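PDB 2IMQ: salivary nitrophorin from Cimex lectularius, which uses a heme b group to deliver nitric oxide to the victim during feeding, causing vasodilation. Local coordinates for residues A[21-26]-A[61-66]. Numbering follows the deposited sequence.
Sequences APTNLE and VKNFQS. With HEM (protoporphyrin IX containing Fe), chain B.
L25 and F64 meet face-on: methyl CD1 of L25 sits 3.7 Å from the centroid of the F64 ring, only 2° off the ring normal, a well-centred CH-pi contact. The other branch of the leucine slides toward the far end of the ring, where L25 CD2 comes within 3.6 Å of F64 CZ. The opposite face of the phenyl belongs to the heme, whose methyl CMA lies over the ring centre, 3.4 Å above its plane. F64 is thus sandwiched between two methyl groups, one from the loop after strand 6-17 and one from the porphyrin. Its chi1 of -83° sets CG anti to the carbonyl carbon. At the ring's edge, near its plane, stands A21, with CB 4.3 Å from F64 CE1; the same methyl rests on the porphyrin, 3.6 Å from HEM C2B, and the A21 side chain also touches that of C60, the cysteine that binds the iron.

N63, one residue back on the helix, works at the outer side of the contact. Its CB lies 4.1 Å from L25 CD1, and its ND2 donates to a water that in turn donates to P22 O, so the polar link between helix and loop runs through one water. On the helix side, L25 also packs against L67, while Y89 of strand 84-91 touches F64.

The join is therefore mostly apolar: dispersion and CH-pi contacts, with a single water bridge beside them. The loop and the porphyrin pack on opposite faces of one ring carried by the helix. F64 and A21 touch the heme themselves, whereas L25 is a second-shell residue backing F64, and it is these apolar contacts, rather than any direct polar bond between the segments, that fix where the ring lies against the heme methyl.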
loop_
_atom_site.group_PDB
_atom_site.type_symbol
_atom_site.label_atom_id
_atom_site.label_comp_id
_atom_site.label_asym_id
_atom_site.label_seq_id
_atom_site.Cartn_x
_atom_site.Cartn_y
_atom_site.Cartn_z
ATOM N N ALA A 21 1.221 -7.228 -14.213
ATOM C CA ALA A 21 0.155 -7.659 -13.338
ATOM C C ALA A 21 -0.158 -9.117 -13.572
ATOM O O ALA A 21 -0.195 -9.598 -14.737
ATOM C CB ALA A 21 -1.087 -6.834 -13.537
ATOM N N PRO A 22 -0.427 -9.849 -12.491
ATOM C CA PRO A 22 -0.880 -11.217 -12.626
ATOM C C PRO A 22 -2.282 -11.237 -13.202
ATOM O O PRO A 22 -2.962 -10.212 -13.249
ATOM C CB PRO A 22 -0.827 -11.760 -11.192
ATOM C CG PRO A 22 -0.918 -10.609 -10.351
ATOM C CD PRO A 22 -0.350 -9.434 -11.076
ATOM N N THR A 23 -2.692 -12.392 -13.686
ATOM C CA THR A 23 -4.002 -12.537 -14.288
ATOM C C THR A 23 -4.991 -13.100 -13.264
ATOM O O THR A 23 -6.188 -12.904 -13.431
ATOM C CB THR A 23 -3.869 -13.411 -15.568
ATOM O OG1 THR A 23 -5.028 -13.274 -16.401
ATOM C CG2 THR A 23 -3.728 -14.866 -15.261
ATOM N N ASN A 24 -4.493 -13.753 -12.200
ATOM C CA ASN A 24 -5.321 -14.249 -11.107
ATOM C C ASN A 24 -5.414 -13.188 -9.980
ATOM O O ASN A 24 -4.505 -13.023 -9.197
ATOM C CB ASN A 24 -4.910 -15.684 -10.667
ATOM C CG ASN A 24 -3.932 -15.761 -9.511
ATOM O OD1 ASN A 24 -2.731 -15.691 -9.707
ATOM N ND2 ASN A 24 -4.472 -15.894 -8.279
ATOM N N LEU A 25 -6.512 -12.447 -9.968
ATOM C CA LEU A 25 -6.588 -11.181 -9.222
ATOM C C LEU A 25 -7.490 -11.261 -8.028
ATOM O O LEU A 25 -7.404 -10.443 -7.123
ATOM C CB LEU A 25 -7.043 -10.075 -10.153
ATOM C CG LEU A 25 -6.151 -9.692 -11.335
ATOM C CD1 LEU A 25 -6.861 -8.661 -12.171
ATOM C CD2 LEU A 25 -4.780 -9.184 -10.891
ATOM N N GLU A 26 -8.395 -12.224 -7.986
ATOM C CA GLU A 26 -9.268 -12.364 -6.852
ATOM C C GLU A 26 -8.509 -12.566 -5.563
ATOM O O GLU A 26 -8.829 -11.958 -4.562
ATOM C CB GLU A 26 -10.277 -13.521 -7.038
ATOM C CG GLU A 26 -11.388 -13.211 -8.007
ATOM C CD GLU A 26 -12.616 -14.086 -7.822
ATOM O OE1 GLU A 26 -12.459 -15.149 -7.212
ATOM O OE2 GLU A 26 -13.734 -13.691 -8.255
ATOM N N VAL A 61 -5.915 -2.927 -17.552
ATOM C CA VAL A 61 -7.243 -2.321 -17.602
ATOM C C VAL A 61 -8.267 -3.401 -17.901
ATOM O O VAL A 61 -9.251 -3.540 -17.235
ATOM C CB VAL A 61 -7.301 -1.193 -18.663
ATOM C CG1 VAL A 61 -8.693 -0.618 -18.790
ATOM C CG2 VAL A 61 -6.384 -0.078 -18.342
ATOM N N LYS A 62 -7.993 -4.210 -18.912
ATOM C CA LYS A 62 -8.954 -5.235 -19.292
ATOM C C LYS A 62 -9.284 -6.169 -18.150
ATOM O O LYS A 62 -10.454 -6.422 -17.841
ATOM C CB LYS A 62 -8.412 -6.035 -20.479
ATOM C CG LYS A 62 -9.464 -6.848 -21.165
ATOM C CD LYS A 62 -8.912 -7.592 -22.351
ATOM C CE LYS A 62 -10.018 -8.214 -23.174
ATOM N NZ LYS A 62 -10.880 -7.170 -23.858
ATOM N N ASN A 63 -8.248 -6.694 -17.491
ATOM C CA ASN A 63 -8.461 -7.743 -16.484
ATOM C C ASN A 63 -9.004 -7.241 -15.169
ATOM O O ASN A 63 -9.857 -7.879 -14.554
ATOM C CB ASN A 63 -7.193 -8.553 -16.248
ATOM C CG ASN A 63 -6.680 -9.226 -17.539
ATOM O OD1 ASN A 63 -7.439 -9.431 -18.462
ATOM N ND2 ASN A 63 -5.393 -9.517 -17.596
ATOM N N PHE A 64 -8.525 -6.083 -14.723
ATOM C CA PHE A 64 -9.100 -5.503 -13.523
ATOM C C PHE A 64 -10.542 -5.092 -13.761
ATOM O O PHE A 64 -11.426 -5.411 -12.935
ATOM C CB PHE A 64 -8.287 -4.326 -12.979
ATOM C CG PHE A 64 -7.131 -4.750 -12.128
ATOM C CD1 PHE A 64 -5.882 -4.950 -12.698
ATOM C CD2 PHE A 64 -7.322 -5.005 -10.783
ATOM C CE1 PHE A 64 -4.814 -5.326 -11.894
ATOM C CE2 PHE A 64 -6.267 -5.416 -9.956
ATOM C CZ PHE A 64 -5.033 -5.580 -10.530
ATOM N N GLN A 65 -10.791 -4.447 -14.905
ATOM C CA GLN A 65 -12.161 -3.942 -15.168
ATOM C C GLN A 65 -13.114 -5.127 -15.398
ATOM O O GLN A 65 -14.207 -5.128 -14.869
ATOM C CB GLN A 65 -12.190 -2.898 -16.305
ATOM C CG GLN A 65 -11.198 -1.748 -16.229
ATOM C CD GLN A 65 -11.591 -0.506 -15.448
ATOM O OE1 GLN A 65 -12.008 -0.570 -14.280
ATOM N NE2 GLN A 65 -11.343 0.668 -16.075
ATOM N N SER A 66 -12.679 -6.160 -16.114
ATOM C CA SER A 66 -13.462 -7.397 -16.254
ATOM C C SER A 66 -13.908 -7.994 -14.921
ATOM O O SER A 66 -15.093 -8.292 -14.740
ATOM C CB SER A 66 -12.679 -8.476 -17.052
ATOM O OG SER A 66 -12.489 -8.045 -18.397
HETATM C CHA HEM B . -3.302 0.356 -14.967
HETATM C CHB HEM B . -2.197 -2.838 -11.490
HETATM C CHC HEM B . 2.080 -3.599 -13.564
HETATM C CHD HEM B . 1.189 -0.244 -16.832
HETATM C C1A HEM B . -3.414 -0.449 -13.870
HETATM C C2A HEM B . -4.565 -0.575 -13.007
HETATM C C3A HEM B . -4.218 -1.446 -12.026
HETATM C C4A HEM B . -2.880 -1.904 -12.265
HETATM C CMA HEM B . -5.118 -1.918 -10.898
HETATM C CAA HEM B . -5.934 0.127 -13.151
HETATM C CBA HEM B . -6.801 -0.923 -13.898
HETATM C CGA HEM B . -8.186 -0.379 -14.212
HETATM O O1A HEM B . -8.316 0.377 -15.175
HETATM O O2A HEM B . -9.177 -0.754 -13.538
HETATM C C1B HEM B . -0.958 -3.321 -11.771
HETATM C C2B HEM B . -0.272 -4.334 -11.006
HETATM C C3B HEM B . 0.909 -4.561 -11.568
HETATM C C4B HEM B . 1.004 -3.704 -12.722
HETATM C CMB HEM B . -0.968 -4.895 -9.816
HETATM C CAB HEM B . 2.014 -5.514 -11.140
HETATM C CBB HEM B . 1.756 -6.563 -10.346
HETATM C C1C HEM B . 2.248 -2.809 -14.664
HETATM C C2C HEM B . 3.424 -2.700 -15.489
HETATM C C3C HEM B . 3.132 -1.809 -16.432
HETATM C C4C HEM B . 1.851 -1.239 -16.154
HETATM C CMC HEM B . 4.671 -3.589 -15.436
HETATM C CAC HEM B . 4.038 -1.371 -17.575
HETATM C CBC HEM B . 5.230 -0.819 -17.360
HETATM C C1D HEM B . -0.074 0.247 -16.586
HETATM C C2D HEM B . -0.658 1.353 -17.306
HETATM C C3D HEM B . -2.039 1.515 -16.761
HETATM C C4D HEM B . -2.182 0.521 -15.730
HETATM C CMD HEM B . -0.017 2.160 -18.435
HETATM C CAD HEM B . -3.023 2.596 -17.242
HETATM C CBD HEM B . -3.429 2.194 -18.651
HETATM C CGD HEM B . -4.631 2.971 -19.091
HETATM O O1D HEM B . -5.069 2.734 -20.263
HETATM O O2D HEM B . -5.118 3.803 -18.272
HETATM N NA HEM B . -2.397 -1.281 -13.416
HETATM N NB HEM B . -0.143 -2.937 -12.799
HETATM N NC HEM B . 1.332 -1.889 -15.076
HETATM N ND HEM B . -1.001 -0.196 -15.651
HETATM FE FE HEM B . -0.600 -1.674 -14.331
HETATM O O HOH W 1 -3.527 -8.565 -15.625
#